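Local coordinates for Non-structural protein NS1 (Murine minute virus, PDB 4R94), which nicks viral origin DNA through its N-terminal nuclease domain, the part in this structure, and also acts as an ATP-driven helicase in viral replication, at residues A[146-157]-A[174-185]. Numbering follows the deposited sequence.
Sequences RRQLNVYWSRWL and REIAEDNEWVTL
Arg-146 leaves its helix with CG trans to the backbone N (chi1 -169°) and then bends at chi2 and chi3, which turns the guanidinium toward Asn-150 and against Val-183. There Arg-146 NH1 donates to Val-183 O at 2.8 Å, within both the guanidinium and carbonyl planes, and also to Asn-150 OD1 on a lone pair. Glu-181 lays its carboxylate over one face of the same guanidinium, the planes 24° apart; with Glu-181 OE2 3.8 Å from Arg-146 NH2 this is a long salt bridge of charges alone.

Both polar atoms of the Asn-150 amide grip the turn from helix 167-179 into strand 183-185. Asn-150 ND2 bonds to Ala-177 O at 3.1 Å from above the carbonyl plane, while OD1 takes a weak bond from Val-183 N. Ala-177 O also accepts from Trp-182 N in the Schellman motif that closes the helix, with Glu-181 at positive phi, so the amide ties this helix-to-strand turn of the nuclease domain to helix 142-160.

Farther along, Arg-174 NE donates to Ser-154 OG at 2.8 Å, and its NH2 forms a salt bridge with Glu-178 OE2. Arg-155 CG sits 3.3 Å above the centre of the Arg-174 guanidinium. Alongside, Ser-154 CB meets Ala-177 CB at 3.6 Å, and Leu-157 CD1 abuts the edge of the Trp-182 ring.

Segments 146-157 and 174-179 run roughly antiparallel, their axes at 149°. Strand 183-185 runs along helix 142-160 and pairs with strand 24-31, where Trp-153 NE1 bonds to Lys-31 O. Helix 81-104 flanks helix 142-160 through Leu-149 and Leu-157.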
# COMPACT_ATOMS: atom_id res chain seq x y z
N ARG A 146 5.76 -4.90 11.90
CA ARG A 146 5.76 -5.79 10.73
C ARG A 146 5.07 -7.11 11.04
O ARG A 146 4.29 -7.62 10.23
CB ARG A 146 7.18 -6.07 10.23
CG ARG A 146 7.21 -6.76 8.86
CD ARG A 146 8.35 -7.78 8.73
NE ARG A 146 8.13 -8.92 9.63
CZ ARG A 146 7.28 -9.92 9.39
NH1 ARG A 146 6.56 -9.92 8.27
NH2 ARG A 146 7.13 -10.91 10.27
N ARG A 147 5.35 -7.67 12.21
CA ARG A 147 4.73 -8.94 12.57
C ARG A 147 3.20 -8.84 12.69
O ARG A 147 2.48 -9.68 12.16
CB ARG A 147 5.32 -9.47 13.88
CG ARG A 147 4.71 -10.80 14.29
CD ARG A 147 5.51 -11.45 15.40
NE ARG A 147 5.72 -10.55 16.53
CZ ARG A 147 4.82 -10.34 17.49
NH1 ARG A 147 3.66 -10.98 17.47
NH2 ARG A 147 5.09 -9.50 18.48
N GLN A 148 2.73 -7.81 13.38
CA GLN A 148 1.30 -7.61 13.59
C GLN A 148 0.59 -7.38 12.27
O GLN A 148 -0.47 -7.95 12.00
CB GLN A 148 1.04 -6.44 14.53
CG GLN A 148 1.52 -6.70 15.94
CD GLN A 148 0.78 -7.85 16.58
OE1 GLN A 148 -0.44 -7.96 16.44
NE2 GLN A 148 1.51 -8.72 17.27
N LEU A 149 1.19 -6.52 11.45
CA LEU A 149 0.65 -6.25 10.13
C LEU A 149 0.57 -7.52 9.30
O LEU A 149 -0.41 -7.71 8.59
CB LEU A 149 1.48 -5.18 9.40
CG LEU A 149 1.27 -3.74 9.89
CD1 LEU A 149 2.21 -2.81 9.11
CD2 LEU A 149 -0.20 -3.26 9.80
N ASN A 150 1.58 -8.38 9.38
CA ASN A 150 1.55 -9.61 8.60
C ASN A 150 0.48 -10.56 9.12
O ASN A 150 -0.15 -11.26 8.33
CB ASN A 150 2.92 -10.30 8.62
CG ASN A 150 3.21 -11.08 7.34
OD1 ASN A 150 4.35 -11.19 6.92
ND2 ASN A 150 2.17 -11.59 6.69
N VAL A 151 0.24 -10.55 10.43
CA VAL A 151 -0.88 -11.35 10.97
C VAL A 151 -2.21 -10.92 10.36
O VAL A 151 -2.96 -11.75 9.83
CB VAL A 151 -0.98 -11.24 12.50
CG1 VAL A 151 -2.30 -11.87 13.00
CG2 VAL A 151 0.22 -11.92 13.14
N TYR A 152 -2.51 -9.63 10.40
CA TYR A 152 -3.79 -9.15 9.88
C TYR A 152 -3.88 -9.28 8.36
O TYR A 152 -4.95 -9.61 7.83
CB TYR A 152 -4.04 -7.71 10.31
CG TYR A 152 -4.33 -7.59 11.79
CD1 TYR A 152 -5.40 -8.28 12.37
CD2 TYR A 152 -3.53 -6.80 12.60
CE1 TYR A 152 -5.66 -8.19 13.73
CE2 TYR A 152 -3.78 -6.70 13.96
CZ TYR A 152 -4.83 -7.39 14.51
OH TYR A 152 -5.07 -7.28 15.87
N TRP A 153 -2.76 -9.08 7.67
CA TRP A 153 -2.74 -9.17 6.21
C TRP A 153 -3.04 -10.60 5.78
O TRP A 153 -3.89 -10.83 4.90
CB TRP A 153 -1.36 -8.70 5.69
CG TRP A 153 -1.12 -8.73 4.21
CD1 TRP A 153 -0.08 -9.35 3.57
CD2 TRP A 153 -1.87 -8.06 3.18
NE1 TRP A 153 -0.14 -9.12 2.21
CE2 TRP A 153 -1.24 -8.34 1.94
CE3 TRP A 153 -3.03 -7.27 3.18
CZ2 TRP A 153 -1.72 -7.86 0.73
CZ3 TRP A 153 -3.50 -6.77 1.97
CH2 TRP A 153 -2.86 -7.09 0.76
N SER A 154 -2.39 -11.57 6.41
CA SER A 154 -2.60 -12.96 6.04
C SER A 154 -4.04 -13.35 6.37
O SER A 154 -4.70 -14.04 5.60
CB SER A 154 -1.61 -13.88 6.76
OG SER A 154 -1.75 -13.79 8.17
N ARG A 155 -4.53 -12.87 7.51
CA ARG A 155 -5.90 -13.15 7.91
C ARG A 155 -6.91 -12.62 6.91
O ARG A 155 -7.83 -13.35 6.51
CB ARG A 155 -6.19 -12.56 9.29
CG ARG A 155 -5.65 -13.44 10.40
CD ARG A 155 -5.84 -12.82 11.75
NE ARG A 155 -7.25 -12.80 12.13
CZ ARG A 155 -7.71 -12.26 13.26
NH1 ARG A 155 -6.87 -11.71 14.12
NH2 ARG A 155 -9.01 -12.29 13.52
N TRP A 156 -6.74 -11.36 6.51
CA TRP A 156 -7.68 -10.77 5.56
C TRP A 156 -7.58 -11.38 4.17
O TRP A 156 -8.59 -11.58 3.50
CB TRP A 156 -7.47 -9.25 5.47
CG TRP A 156 -8.19 -8.54 6.56
CD1 TRP A 156 -7.63 -7.89 7.63
CD2 TRP A 156 -9.61 -8.46 6.74
NE1 TRP A 156 -8.62 -7.39 8.44
CE2 TRP A 156 -9.84 -7.72 7.91
CE3 TRP A 156 -10.71 -8.92 6.00
CZ2 TRP A 156 -11.13 -7.44 8.38
CZ3 TRP A 156 -11.99 -8.64 6.46
CH2 TRP A 156 -12.18 -7.90 7.64
N LEU A 157 -6.36 -11.68 3.71
CA LEU A 157 -6.22 -12.32 2.41
C LEU A 157 -6.96 -13.65 2.35
O LEU A 157 -7.63 -13.94 1.36
CB LEU A 157 -4.74 -12.55 2.07
CG LEU A 157 -3.96 -11.29 1.70
CD1 LEU A 157 -2.50 -11.66 1.48
CD2 LEU A 157 -4.51 -10.60 0.44
N ARG A 174 -2.71 -19.32 4.90
CA ARG A 174 -2.47 -18.42 6.02
C ARG A 174 -1.02 -18.52 6.51
O ARG A 174 -0.35 -17.50 6.71
CB ARG A 174 -3.47 -18.74 7.16
CG ARG A 174 -3.19 -18.04 8.47
CD ARG A 174 -3.73 -16.61 8.48
NE ARG A 174 -3.09 -15.86 9.54
CZ ARG A 174 -3.50 -15.88 10.81
NH1 ARG A 174 -4.58 -16.58 11.13
NH2 ARG A 174 -2.85 -15.19 11.73
N GLU A 175 -0.50 -19.74 6.65
CA GLU A 175 0.87 -19.87 7.15
C GLU A 175 1.92 -19.53 6.09
O GLU A 175 3.00 -19.05 6.43
CB GLU A 175 1.12 -21.27 7.74
CG GLU A 175 0.88 -22.45 6.84
CD GLU A 175 0.99 -23.78 7.60
OE1 GLU A 175 1.31 -24.81 6.97
OE2 GLU A 175 0.77 -23.78 8.84
N ILE A 176 1.62 -19.73 4.80
CA ILE A 176 2.53 -19.30 3.74
C ILE A 176 2.68 -17.78 3.78
O ILE A 176 3.80 -17.27 3.73
CB ILE A 176 2.04 -19.73 2.35
CG1 ILE A 176 2.20 -21.24 2.17
CG2 ILE A 176 2.83 -19.01 1.26
CD1 ILE A 176 1.51 -21.78 0.94
N ALA A 177 1.56 -17.07 3.89
CA ALA A 177 1.61 -15.61 3.86
C ALA A 177 2.41 -15.04 5.04
O ALA A 177 3.03 -13.98 4.92
CB ALA A 177 0.20 -15.04 3.84
N GLU A 178 2.41 -15.76 6.16
CA GLU A 178 3.17 -15.33 7.33
C GLU A 178 4.63 -15.74 7.28
O GLU A 178 5.53 -14.92 7.50
CB GLU A 178 2.52 -15.88 8.59
CG GLU A 178 1.12 -15.40 8.79
CD GLU A 178 0.81 -15.11 10.24
OE1 GLU A 178 1.70 -15.35 11.09
OE2 GLU A 178 -0.31 -14.64 10.53
N ASP A 179 4.88 -17.02 6.99
CA ASP A 179 6.24 -17.56 6.97
C ASP A 179 7.09 -16.89 5.90
O ASP A 179 8.28 -16.65 6.11
CB ASP A 179 6.20 -19.08 6.74
CG ASP A 179 5.66 -19.83 7.94
OD1 ASP A 179 5.82 -19.33 9.07
OD2 ASP A 179 5.05 -20.91 7.75
N ASN A 180 6.47 -16.57 4.77
CA ASN A 180 7.18 -15.94 3.67
C ASN A 180 7.12 -14.42 3.69
O ASN A 180 7.47 -13.77 2.70
CB ASN A 180 6.64 -16.45 2.34
CG ASN A 180 7.13 -17.86 2.02
OD1 ASN A 180 8.23 -18.04 1.50
ND2 ASN A 180 6.32 -18.85 2.32
N GLU A 181 6.66 -13.87 4.81
CA GLU A 181 6.68 -12.43 5.07
C GLU A 181 6.09 -11.62 3.93
O GLU A 181 6.79 -10.86 3.25
CB GLU A 181 8.12 -11.97 5.34
CG GLU A 181 8.70 -12.56 6.61
CD GLU A 181 9.94 -11.83 7.08
OE1 GLU A 181 10.60 -11.14 6.27
OE2 GLU A 181 10.24 -11.94 8.28
N TRP A 182 4.78 -11.78 3.73
CA TRP A 182 4.10 -11.00 2.71
C TRP A 182 3.87 -9.55 3.15
O TRP A 182 3.28 -8.76 2.40
CB TRP A 182 2.77 -11.66 2.34
CG TRP A 182 2.93 -12.92 1.52
CD1 TRP A 182 4.09 -13.59 1.26
CD2 TRP A 182 1.89 -13.63 0.85
NE1 TRP A 182 3.83 -14.70 0.47
CE2 TRP A 182 2.48 -14.74 0.21
CE3 TRP A 182 0.50 -13.45 0.73
CZ2 TRP A 182 1.74 -15.66 -0.54
CZ3 TRP A 182 -0.23 -14.36 -0.00
CH2 TRP A 182 0.39 -15.45 -0.63
N VAL A 183 4.29 -9.21 4.37
CA VAL A 183 4.53 -7.81 4.69
C VAL A 183 6.00 -7.67 5.02
O VAL A 183 6.48 -8.34 5.94
CB VAL A 183 3.72 -7.29 5.88
CG1 VAL A 183 4.06 -5.84 6.13
CG2 VAL A 183 2.20 -7.45 5.62
N THR A 184 6.72 -6.82 4.29
CA THR A 184 8.14 -6.60 4.58
C THR A 184 8.35 -5.24 5.26
O THR A 184 7.54 -4.33 5.09
CB THR A 184 9.01 -6.68 3.31
OG1 THR A 184 8.66 -5.63 2.40
CG2 THR A 184 8.86 -8.02 2.63
N LEU A 185 9.45 -5.13 6.00
CA LEU A 185 9.85 -3.90 6.68
C LEU A 185 11.24 -3.49 6.20
O LEU A 185 12.14 -4.33 6.15
CB LEU A 185 9.85 -4.13 8.20
CG LEU A 185 10.54 -3.08 9.06
CD1 LEU A 185 9.71 -1.81 9.16
CD2 LEU A 185 10.84 -3.69 10.43
O HOH W 1 5.41 -13.02 9.54
O HOH W 2 3.25 -12.35 11.50